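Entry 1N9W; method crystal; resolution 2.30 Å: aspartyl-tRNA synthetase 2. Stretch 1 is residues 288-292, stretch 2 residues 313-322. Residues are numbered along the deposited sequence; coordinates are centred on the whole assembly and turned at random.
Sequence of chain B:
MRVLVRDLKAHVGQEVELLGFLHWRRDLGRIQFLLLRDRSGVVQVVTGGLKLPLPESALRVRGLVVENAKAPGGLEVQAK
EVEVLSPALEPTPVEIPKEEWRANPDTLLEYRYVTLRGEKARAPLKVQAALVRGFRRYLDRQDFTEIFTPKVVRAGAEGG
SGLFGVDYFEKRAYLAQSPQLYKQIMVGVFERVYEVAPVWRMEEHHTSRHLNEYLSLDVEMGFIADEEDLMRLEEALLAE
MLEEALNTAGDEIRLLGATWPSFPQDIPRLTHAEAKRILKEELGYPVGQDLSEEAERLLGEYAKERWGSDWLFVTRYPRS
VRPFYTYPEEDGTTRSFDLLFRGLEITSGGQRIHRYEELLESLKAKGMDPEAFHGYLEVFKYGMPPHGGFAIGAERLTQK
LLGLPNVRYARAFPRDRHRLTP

Stretch 1 (288-292) GQDLS
Stretch 2, residues 313-322: FVTRYPRSVR

Stretch 1 is an irregular segment, and stretch 2 leaves a strand (313-315) for a loop in which 319-321 adopt helical phi/psi; V321 N donates to P318 O at 2.7 Å, closing a turn. No hydrogen bond links the stretches; the 208 Å² of buried surface, both sides summed, comes mainly from side-chain contacts. CA of D290 lies 6.9 Å from CA of V321, and CA of L291 lies 9.8 Å from CA of V314, so one step forward in stretch 1 moves the nearest partner back along stretch 2, without strand pairing.

G288 (-97/-141) makes no contact. Q289 (-44/-59, chi1 m) leads its side-chain end away; its backbone O only grazes V321 CG2 at 4.4 Å.

D290 is extended (-141/148) with chi1 t, its CB directed toward stretch 2. D290 CG sits 3.3 Å from CG1 of V321 (chi1 t), a tight van der Waals approach of carboxylate to methyl. D290 OD1 reaches Y317 CE2 at 3.4 Å, near the ring plane, where the ring's slightly positive C-H edge suits a carboxylate oxygen.

L291 (-38/142, chi1 m, chi2 t) supplies the apolar contacts: CD1 lies 3.7 Å from CG1 of V314 (chi1 t) and, approaching the Y317 ring obliquely, 4.3 Å from CZ of Y317 (chi1 -82°, chi2 66°). L291 CD1 also meets the hydroxyl oxygen, Y317 OH, in van der Waals contact at 3.6 Å. All three residues are buried.

S292 (chi1 p) turns to N-capping the helix that follows.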

ATOM      1  N   GLY B 288      35.421  11.287   6.702  1.00 90.65           N
ATOM      2  CA  GLY B 288      35.757  11.969   5.466  1.00 91.10           C
ATOM      3  C   GLY B 288      34.726  12.934   4.902  1.00 91.43           C
ATOM      4  O   GLY B 288      34.068  13.673   5.635  1.00 91.00           O
ATOM      5  N   GLN B 289      34.607  12.915   3.576  1.00 91.82           N
ATOM      6  CA  GLN B 289      33.692  13.773   2.838  1.00 91.69           C
ATOM      7  C   GLN B 289      32.307  13.843   3.486  1.00 90.94           C
ATOM      8  O   GLN B 289      31.828  14.923   3.843  1.00 90.83           O
ATOM      9  CB  GLN B 289      33.568  13.278   1.392  1.00 92.53           C
ATOM     10  CG  GLN B 289      34.905  13.040   0.697  1.00 94.20           C
ATOM     11  CD  GLN B 289      35.326  11.574   0.697  1.00 95.50           C
ATOM     12  OE1 GLN B 289      35.468  10.948   1.751  1.00 95.59           O
ATOM     13  NE2 GLN B 289      35.533  11.023  -0.494  1.00 96.26           N
ATOM     14  N   ASP B 290      31.665  12.690   3.622  1.00 89.51           N
ATOM     15  CA  ASP B 290      30.348  12.607   4.227  1.00 87.68           C
ATOM     16  C   ASP B 290      30.290  11.344   5.077  1.00 85.78           C
ATOM     17  O   ASP B 290      30.940  10.349   4.759  1.00 84.99           O
ATOM     18  CB  ASP B 290      29.267  12.578   3.141  1.00 89.09           C
ATOM     19  CG  ASP B 290      27.861  12.566   3.716  1.00 89.81           C
ATOM     20  OD1 ASP B 290      27.571  13.386   4.615  1.00 90.29           O
ATOM     21  OD2 ASP B 290      27.042  11.746   3.258  1.00 90.87           O
ATOM     22  N   LEU B 291      29.519  11.395   6.158  1.00 83.23           N
ATOM     23  CA  LEU B 291      29.378  10.260   7.061  1.00 80.90           C
ATOM     24  C   LEU B 291      29.330   8.936   6.316  1.00 79.68           C
ATOM     25  O   LEU B 291      28.734   8.839   5.243  1.00 80.58           O
ATOM     26  CB  LEU B 291      28.114  10.418   7.901  1.00 80.77           C
ATOM     27  CG  LEU B 291      28.044  11.656   8.794  1.00 80.59           C
ATOM     28  CD1 LEU B 291      26.672  11.731   9.441  1.00 80.96           C
ATOM     29  CD2 LEU B 291      29.131  11.599   9.853  1.00 80.63           C
ATOM     30  N   SER B 292      29.957   7.917   6.892  1.00 77.55           N
ATOM     31  CA  SER B 292      29.986   6.593   6.280  1.00 75.78           C
ATOM     32  C   SER B 292      29.146   5.606   7.083  1.00 74.27           C
ATOM     33  O   SER B 292      28.557   5.964   8.101  1.00 73.59           O
ATOM     34  CB  SER B 292      31.427   6.091   6.199  1.00 75.38           C
ATOM     35  OG  SER B 292      31.989   5.973   7.495  1.00 74.86           O
ATOM     36  N   PHE B 313      19.043  12.101  15.054  1.00 49.20           N
ATOM     37  CA  PHE B 313      18.864  12.936  13.880  1.00 49.94           C
ATOM     38  C   PHE B 313      20.151  13.689  13.564  1.00 51.64           C
ATOM     39  O   PHE B 313      20.701  14.383  14.420  1.00 50.98           O
ATOM     40  CB  PHE B 313      17.733  13.947  14.105  1.00 49.79           C
ATOM     41  CG  PHE B 313      16.376  13.467  13.661  1.00 49.66           C
ATOM     42  CD1 PHE B 313      16.165  13.050  12.347  1.00 49.34           C
ATOM     43  CD2 PHE B 313      15.297  13.476  14.545  1.00 48.48           C
ATOM     44  CE1 PHE B 313      14.901  12.650  11.918  1.00 49.23           C
ATOM     45  CE2 PHE B 313      14.029  13.077  14.128  1.00 48.67           C
ATOM     46  CZ  PHE B 313      13.829  12.665  12.812  1.00 49.04           C
ATOM     47  N   VAL B 314      20.638  13.533  12.335  1.00 53.46           N
ATOM     48  CA  VAL B 314      21.843  14.224  11.884  1.00 54.72           C
ATOM     49  C   VAL B 314      21.350  15.348  10.974  1.00 56.24           C
ATOM     50  O   VAL B 314      20.892  15.100   9.860  1.00 56.20           O
ATOM     51  CB  VAL B 314      22.774  13.290  11.078  1.00 55.11           C
ATOM     52  CG1 VAL B 314      24.043  14.028  10.687  1.00 53.87           C
ATOM     53  CG2 VAL B 314      23.119  12.066  11.903  1.00 56.08           C
ATOM     54  N   THR B 315      21.455  16.583  11.459  1.00 57.49           N
ATOM     55  CA  THR B 315      20.984  17.750  10.723  1.00 58.80           C
ATOM     56  C   THR B 315      22.062  18.598  10.061  1.00 59.97           C
ATOM     57  O   THR B 315      23.251  18.432  10.321  1.00 60.02           O
ATOM     58  CB  THR B 315      20.182  18.674  11.641  1.00 58.94           C
ATOM     59  OG1 THR B 315      21.023  19.097  12.717  1.00 58.32           O
ATOM     60  CG2 THR B 315      18.968  17.948  12.209  1.00 57.75           C
ATOM     61  N   ARG B 316      21.613  19.522   9.212  1.00 61.83           N
ATOM     62  CA  ARG B 316      22.475  20.453   8.482  1.00 63.53           C
ATOM     63  C   ARG B 316      23.659  19.814   7.766  1.00 64.57           C
ATOM     64  O   ARG B 316      24.777  19.816   8.276  1.00 65.02           O
ATOM     65  CB  ARG B 316      22.988  21.548   9.425  1.00 63.40           C
ATOM     66  CG  ARG B 316      21.911  22.476   9.973  1.00 65.18           C
ATOM     67  CD  ARG B 316      21.232  23.281   8.873  1.00 66.63           C
ATOM     68  NE  ARG B 316      20.213  24.181   9.403  1.00 68.96           N
ATOM     69  CZ  ARG B 316      20.467  25.199  10.222  1.00 70.82           C
ATOM     70  NH1 ARG B 316      21.712  25.453  10.606  1.00 71.82           N
ATOM     71  NH2 ARG B 316      19.474  25.962  10.663  1.00 70.98           N
ATOM     72  N   TYR B 317      23.413  19.281   6.574  1.00 65.50           N
ATOM     73  CA  TYR B 317      24.467  18.664   5.777  1.00 66.08           C
ATOM     74  C   TYR B 317      25.040  19.690   4.801  1.00 67.69           C
ATOM     75  O   TYR B 317      24.350  20.632   4.411  1.00 68.22           O
ATOM     76  CB  TYR B 317      23.920  17.474   4.985  1.00 64.55           C
ATOM     77  CG  TYR B 317      23.822  16.178   5.761  1.00 63.00           C
ATOM     78  CD1 TYR B 317      22.943  16.043   6.835  1.00 62.18           C
ATOM     79  CD2 TYR B 317      24.608  15.081   5.412  1.00 62.28           C
ATOM     80  CE1 TYR B 317      22.850  14.845   7.542  1.00 61.52           C
ATOM     81  CE2 TYR B 317      24.524  13.882   6.111  1.00 61.27           C
ATOM     82  CZ  TYR B 317      23.645  13.770   7.175  1.00 60.55           C
ATOM     83  OH  TYR B 317      23.563  12.590   7.874  1.00 59.04           O
ATOM     84  N   PRO B 318      26.316  19.527   4.405  1.00 69.08           N
ATOM     85  CA  PRO B 318      26.973  20.446   3.465  1.00 69.51           C
ATOM     86  C   PRO B 318      26.275  20.428   2.104  1.00 69.76           C
ATOM     87  O   PRO B 318      25.946  19.363   1.588  1.00 69.85           O
ATOM     88  CB  PRO B 318      28.394  19.892   3.380  1.00 68.93           C
ATOM     89  CG  PRO B 318      28.603  19.308   4.737  1.00 69.19           C
ATOM     90  CD  PRO B 318      27.297  18.590   4.983  1.00 69.66           C
ATOM     91  N   ARG B 319      26.054  21.600   1.523  1.00 70.16           N
ATOM     92  CA  ARG B 319      25.395  21.668   0.230  1.00 71.16           C
ATOM     93  C   ARG B 319      26.015  20.723  -0.791  1.00 71.33           C
ATOM     94  O   ARG B 319      25.320  20.189  -1.659  1.00 71.57           O
ATOM     95  CB  ARG B 319      25.433  23.088  -0.328  1.00 71.87           C
ATOM     96  CG  ARG B 319      24.523  24.072   0.373  1.00 73.75           C
ATOM     97  CD  ARG B 319      24.385  25.318  -0.479  1.00 75.08           C
ATOM     98  NE  ARG B 319      23.940  24.977  -1.830  1.00 77.03           N
ATOM     99  CZ  ARG B 319      23.891  25.835  -2.846  1.00 77.56           C
ATOM    100  NH1 ARG B 319      24.263  27.095  -2.671  1.00 77.58           N
ATOM    101  NH2 ARG B 319      23.469  25.433  -4.037  1.00 77.52           N
ATOM    102  N   SER B 320      27.322  20.513  -0.688  1.00 71.24           N
ATOM    103  CA  SER B 320      28.032  19.636  -1.622  1.00 71.42           C
ATOM    104  C   SER B 320      27.634  18.165  -1.495  1.00 70.74           C
ATOM    105  O   SER B 320      27.854  17.378  -2.415  1.00 69.95           O
ATOM    106  CB  SER B 320      29.545  19.772  -1.419  1.00 71.42           C
ATOM    107  OG  SER B 320      29.919  19.435  -0.096  1.00 71.50           O
ATOM    108  N   VAL B 321      27.042  17.807  -0.359  1.00 70.28           N
ATOM    109  CA  VAL B 321      26.622  16.432  -0.106  1.00 69.35           C
ATOM    110  C   VAL B 321      25.187  16.147  -0.558  1.00 67.98           C
ATOM    111  O   VAL B 321      24.883  15.052  -1.028  1.00 68.22           O
ATOM    112  CB  VAL B 321      26.733  16.090   1.396  1.00 69.77           C
ATOM    113  CG1 VAL B 321      26.356  14.638   1.632  1.00 71.10           C
ATOM    114  CG2 VAL B 321      28.142  16.363   1.887  1.00 70.19           C
ATOM    115  N   ARG B 322      24.311  17.139  -0.411  1.00 66.24           N
ATOM    116  CA  ARG B 322      22.910  16.994  -0.794  1.00 63.84           C
ATOM    117  C   ARG B 322      22.637  17.481  -2.216  1.00 62.69           C
ATOM    118  O   ARG B 322      23.339  18.352  -2.732  1.00 62.60           O
ATOM    119  CB  ARG B 322      22.020  17.766   0.178  1.00 63.13           C
ATOM    120  CG  ARG B 322      22.113  17.303   1.620  1.00 62.51           C
ATOM    121  CD  ARG B 322      21.931  15.799   1.736  1.00 61.86           C
ATOM    122  NE  ARG B 322      21.351  15.438   3.023  1.00 61.38           N
ATOM    123  CZ  ARG B 322      21.430  14.232   3.571  1.00 61.75           C
ATOM    124  NH1 ARG B 322      22.075  13.253   2.948  1.00 62.05           N
ATOM    125  NH2 ARG B 322      20.860  14.007   4.747  1.00 62.56           N
TER